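Long-range contacts in glucose-1-phosphate uridylyltransferase (Sphingomonas elodea, PDB 2UX8), which probably catalyses the transfer of uridylyl from UTP to glucose 1-phosphate, giving UDP-glucose and diphosphate: residues 13-18 with 59-64; 46-51 with 76-81. One frame throughout, in Å; residues are numbered along the deposited sequence.

Followed from the N terminus, the chain enters the central sheet with strand 16-21, passes through helix 47-57 and returns to the sheet as strand 62-67. Interaction 1 closes this loop, its segments 41 residues apart at their closest ends, and joins the starts of the two strands. Interaction 2 begins inside the loop, at the first turn of helix 47-57, and closes beyond it, where helix 72-77 runs out after strand 62-67. The two therefore cross along the chain. Their centres lie 16 Å apart and their nearest atoms about 5 Å, without touching. One contact is between sheet strands, the other between helix ends, and both reach the second subunit.

Interaction 1. Residues 13-18 with 59-64; sequences PLRKAV and GIEQMI
Strands 16-18 and 62-64 run parallel, their axes 18° apart, with A17 facing M63 and V18 facing I64. A17 is gripped through both of its backbone polar groups: its N donates to the O of Q62 at 3.1 Å, and its O accepts from the N of I64 at 2.9 Å. Bonding of one residue to the two that flank its partner is the parallel-sheet pattern. Ahead of these, E61 N makes a weak, bent bond to R15 O (134° at the hydrogen).

The side chain of A17 meets I60 across the strand entry, CB lying 3.5 Å from I60 CD1. I60 presents both CD1 and CG2 to that methyl, because CG1 stands anti to the carbonyl carbon and CG2 anti to the backbone N (chi1 -73°). On the other sheet face, K16 and Q62 run side by side; the extended lysine chain passes the bent glutamine, with CG of K16 3.6 Å from CB of Q62. V18 and I64 continue this row, V18 CG2 lying 4.0 Å from I64 CG1. At the outer end R15 and E61 pack through aliphatic carbons, while their charged ends stay apart, R15 NH1 and E61 OE2 being separated by 5.1 Å. E133 instead takes both R15 NH2 and K16 NZ in salt bridges, and I129 O also accepts from K16 NZ.

The pairing belongs to the Rossmann-like nucleotide-binding sheet of the GT-A fold, and helix 47-57 makes the right-handed crossover between its strands. Strand 135-138 continues the sheet beyond 16-21, and strand 108-112 continues it beyond 62-67. Helix 150-161 covers L14 and I60 through Y158 and L151, whereas D128 of the second subunit packs on K16 and Q62 of the opposite face.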
# COMPACT_ATOMS: atom_id res chain seq x y z
N PRO C 13 -29.49 -19.34 7.84
CA PRO C 13 -29.88 -17.93 7.75
C PRO C 13 -28.88 -17.23 6.84
O PRO C 13 -27.84 -17.81 6.50
CB PRO C 13 -29.78 -17.47 9.20
CG PRO C 13 -28.62 -18.26 9.71
CD PRO C 13 -28.85 -19.63 9.14
N LEU C 14 -29.18 -16.01 6.41
CA LEU C 14 -28.20 -15.33 5.60
C LEU C 14 -27.55 -14.26 6.44
O LEU C 14 -28.11 -13.19 6.70
CB LEU C 14 -28.77 -14.72 4.33
CG LEU C 14 -29.93 -13.76 4.39
CD1 LEU C 14 -29.91 -12.89 3.17
CD2 LEU C 14 -31.20 -14.55 4.49
N ARG C 15 -26.36 -14.60 6.89
CA ARG C 15 -25.55 -13.73 7.70
C ARG C 15 -24.45 -13.30 6.74
O ARG C 15 -23.40 -12.82 7.17
CB ARG C 15 -24.97 -14.53 8.87
CG ARG C 15 -24.69 -16.00 8.53
CD ARG C 15 -23.64 -16.63 9.44
NE ARG C 15 -22.99 -17.78 8.81
CZ ARG C 15 -21.82 -18.29 9.20
NH1 ARG C 15 -21.16 -17.73 10.21
NH2 ARG C 15 -21.29 -19.33 8.57
N LYS C 16 -24.68 -13.45 5.44
CA LYS C 16 -23.62 -13.10 4.49
C LYS C 16 -23.98 -12.35 3.23
O LYS C 16 -25.00 -12.61 2.59
CB LYS C 16 -22.84 -14.36 4.12
CG LYS C 16 -22.19 -15.04 5.30
CD LYS C 16 -21.43 -16.29 4.91
CE LYS C 16 -20.73 -16.88 6.12
NZ LYS C 16 -20.46 -18.33 5.96
N ALA C 17 -23.10 -11.42 2.89
CA ALA C 17 -23.24 -10.59 1.70
C ALA C 17 -21.91 -10.52 0.96
O ALA C 17 -20.84 -10.44 1.58
CB ALA C 17 -23.69 -9.20 2.10
N VAL C 18 -21.98 -10.55 -0.37
CA VAL C 18 -20.79 -10.48 -1.20
C VAL C 18 -20.77 -9.17 -1.95
O VAL C 18 -21.75 -8.81 -2.59
CB VAL C 18 -20.75 -11.64 -2.20
CG1 VAL C 18 -19.57 -11.48 -3.15
CG2 VAL C 18 -20.65 -12.95 -1.46
N GLY C 59 -29.69 -7.08 8.53
CA GLY C 59 -29.36 -8.20 9.40
C GLY C 59 -28.19 -9.08 9.01
O GLY C 59 -27.97 -10.14 9.60
N ILE C 60 -27.44 -8.65 8.01
CA ILE C 60 -26.29 -9.41 7.57
C ILE C 60 -25.11 -9.18 8.52
O ILE C 60 -24.87 -8.06 8.95
CB ILE C 60 -25.94 -9.00 6.12
CG1 ILE C 60 -27.01 -9.60 5.21
CG2 ILE C 60 -24.54 -9.46 5.73
CD1 ILE C 60 -26.81 -9.30 3.79
N GLU C 61 -24.39 -10.25 8.86
CA GLU C 61 -23.27 -10.09 9.78
C GLU C 61 -21.90 -10.51 9.27
O GLU C 61 -20.95 -10.57 10.03
CB GLU C 61 -23.56 -10.81 11.09
CG GLU C 61 -23.85 -12.28 10.94
CD GLU C 61 -24.25 -12.93 12.25
OE1 GLU C 61 -25.05 -12.33 12.99
OE2 GLU C 61 -23.77 -14.04 12.53
N GLN C 62 -21.79 -10.79 7.98
CA GLN C 62 -20.50 -11.18 7.42
C GLN C 62 -20.36 -10.60 6.01
O GLN C 62 -20.98 -11.08 5.06
CB GLN C 62 -20.37 -12.71 7.40
CG GLN C 62 -19.15 -13.26 6.64
CD GLN C 62 -17.85 -13.11 7.41
OE1 GLN C 62 -17.65 -13.74 8.45
NE2 GLN C 62 -16.95 -12.28 6.89
N MET C 63 -19.57 -9.54 5.90
CA MET C 63 -19.33 -8.90 4.61
C MET C 63 -18.11 -9.55 3.98
O MET C 63 -17.07 -9.69 4.63
CB MET C 63 -19.02 -7.42 4.79
CG MET C 63 -19.89 -6.75 5.78
SD MET C 63 -21.60 -6.93 5.32
CE MET C 63 -22.07 -5.30 5.30
N ILE C 64 -18.23 -9.99 2.73
CA ILE C 64 -17.07 -10.57 2.09
C ILE C 64 -16.82 -9.80 0.80
O ILE C 64 -17.62 -9.81 -0.12
CB ILE C 64 -17.22 -12.13 1.89
CG1 ILE C 64 -17.12 -12.51 0.43
CG2 ILE C 64 -18.49 -12.64 2.53
CD1 ILE C 64 -15.74 -12.96 0.03

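Interaction 2. Residues 46-51 with 76-81; sequences PLIQYA and DHFDIA
H77 and Q49 both start with CG anti to the backbone N (chi1 -180° and -175°), and a bend at chi2 of Q49 then brings its amide to the tip of the imidazole. H77 NE2 donates to Q49 OE1 at 2.7 Å. The acceptor lies 8° out of the ring plane, and the donor meets a lone pair in the carbonyl plane. Q49 NE2 is held in turn by D53 OD1 and G100 O, which fixes the rotation of the amide and leaves its oxygen facing the histidine. P46 reaches toward H77 tip to tip, and its CG lies over one face of the imidazole, offset toward the rim near CE1, a CH-pi contact 4.0 Å from the H77 ring centroid.

P46 is the N-cap residue of helix 47-57, so the contact joins the first turn of this crossover helix in the GT-A fold to the end of helix 72-77. Replacing H77 by alanine would probably leave Q49 OE1 without this donor and open a gap beneath P46 CG.

Beside this polar pair, I48 CD1 approaches the edge of the F78 ring, 3.6 Å from CE1. One face of that ring is covered by H77 CD2, which stands 3.5 Å above its centre. F65 adds an edge-to-face ring contact to F78, and K33 of the third subunit donates to the carbonyl oxygens of H77 and D79.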
# COMPACT_ATOMS: atom_id res chain seq x y z
N PRO C 46 -18.28 6.95 1.21
CA PRO C 46 -17.97 6.28 -0.06
C PRO C 46 -19.06 5.27 -0.41
O PRO C 46 -19.70 4.72 0.49
CB PRO C 46 -16.65 5.59 0.24
CG PRO C 46 -16.75 5.27 1.71
CD PRO C 46 -17.35 6.53 2.27
N LEU C 47 -19.26 5.03 -1.70
CA LEU C 47 -20.26 4.08 -2.18
C LEU C 47 -20.34 2.76 -1.39
O LEU C 47 -21.44 2.33 -1.05
CB LEU C 47 -20.02 3.79 -3.66
CG LEU C 47 -20.30 4.98 -4.59
CD1 LEU C 47 -19.71 4.72 -5.95
CD2 LEU C 47 -21.80 5.20 -4.67
N ILE C 48 -19.21 2.11 -1.10
CA ILE C 48 -19.28 0.85 -0.34
C ILE C 48 -19.83 1.05 1.06
O ILE C 48 -20.47 0.15 1.60
CB ILE C 48 -17.92 0.17 -0.12
CG1 ILE C 48 -16.82 1.09 -0.58
CG2 ILE C 48 -17.90 -1.21 -0.75
CD1 ILE C 48 -15.68 1.12 0.40
N GLN C 49 -19.53 2.21 1.66
CA GLN C 49 -20.03 2.48 3.00
C GLN C 49 -21.55 2.37 2.97
O GLN C 49 -22.14 1.65 3.78
CB GLN C 49 -19.59 3.87 3.46
CG GLN C 49 -19.96 4.17 4.89
CD GLN C 49 -19.38 3.16 5.85
OE1 GLN C 49 -18.17 3.13 6.06
NE2 GLN C 49 -20.23 2.33 6.44
N TYR C 50 -22.19 3.06 2.02
CA TYR C 50 -23.65 3.00 1.91
C TYR C 50 -24.11 1.56 1.76
O TYR C 50 -25.07 1.13 2.41
CB TYR C 50 -24.15 3.79 0.71
CG TYR C 50 -24.15 5.27 0.93
CD1 TYR C 50 -23.09 6.06 0.48
CD2 TYR C 50 -25.20 5.90 1.62
CE1 TYR C 50 -23.07 7.43 0.70
CE2 TYR C 50 -25.18 7.27 1.85
CZ TYR C 50 -24.10 8.03 1.38
OH TYR C 50 -24.04 9.39 1.57
N ALA C 51 -23.41 0.83 0.91
CA ALA C 51 -23.73 -0.55 0.64
C ALA C 51 -23.64 -1.46 1.86
O ALA C 51 -24.52 -2.32 2.06
CB ALA C 51 -22.84 -1.07 -0.47
N ASP C 76 -8.55 -0.32 4.41
CA ASP C 76 -8.24 0.57 5.50
C ASP C 76 -9.47 1.29 6.02
O ASP C 76 -9.59 1.55 7.22
CB ASP C 76 -7.20 1.59 5.06
CG ASP C 76 -5.89 0.93 4.69
OD1 ASP C 76 -5.54 -0.08 5.32
OD2 ASP C 76 -5.21 1.43 3.77
N HIS C 77 -10.38 1.60 5.11
CA HIS C 77 -11.59 2.30 5.47
C HIS C 77 -12.40 1.57 6.55
O HIS C 77 -13.04 2.21 7.37
CB HIS C 77 -12.47 2.50 4.24
CG HIS C 77 -13.75 3.22 4.54
ND1 HIS C 77 -13.82 4.60 4.64
CD2 HIS C 77 -14.98 2.76 4.83
CE1 HIS C 77 -15.05 4.95 4.97
NE2 HIS C 77 -15.77 3.85 5.10
N PHE C 78 -12.36 0.24 6.54
CA PHE C 78 -13.13 -0.52 7.51
C PHE C 78 -12.31 -1.08 8.66
O PHE C 78 -12.67 -2.08 9.27
CB PHE C 78 -13.88 -1.66 6.82
CG PHE C 78 -14.94 -1.20 5.87
CD1 PHE C 78 -14.65 -0.99 4.53
CD2 PHE C 78 -16.23 -0.93 6.32
CE1 PHE C 78 -15.63 -0.52 3.64
CE2 PHE C 78 -17.21 -0.47 5.45
CZ PHE C 78 -16.91 -0.26 4.10
N ASP C 79 -11.21 -0.41 8.97
CA ASP C 79 -10.36 -0.84 10.06
C ASP C 79 -10.18 0.39 10.95
O ASP C 79 -10.68 1.46 10.64
CB ASP C 79 -9.02 -1.33 9.49
CG ASP C 79 -8.24 -2.20 10.46
OD1 ASP C 79 -8.77 -2.52 11.55
OD2 ASP C 79 -7.09 -2.57 10.14
N ILE C 80 -9.49 0.24 12.07
CA ILE C 80 -9.26 1.37 12.94
C ILE C 80 -8.25 2.32 12.29
O ILE C 80 -7.18 1.89 11.85
CB ILE C 80 -8.73 0.91 14.29
CG1 ILE C 80 -9.80 0.04 14.96
CG2 ILE C 80 -8.34 2.10 15.13
CD1 ILE C 80 -9.38 -0.55 16.28
N ALA C 81 -8.60 3.59 12.21
CA ALA C 81 -7.73 4.60 11.65
C ALA C 81 -6.98 5.16 12.85
O ALA C 81 -7.29 6.24 13.37
CB ALA C 81 -8.55 5.68 10.98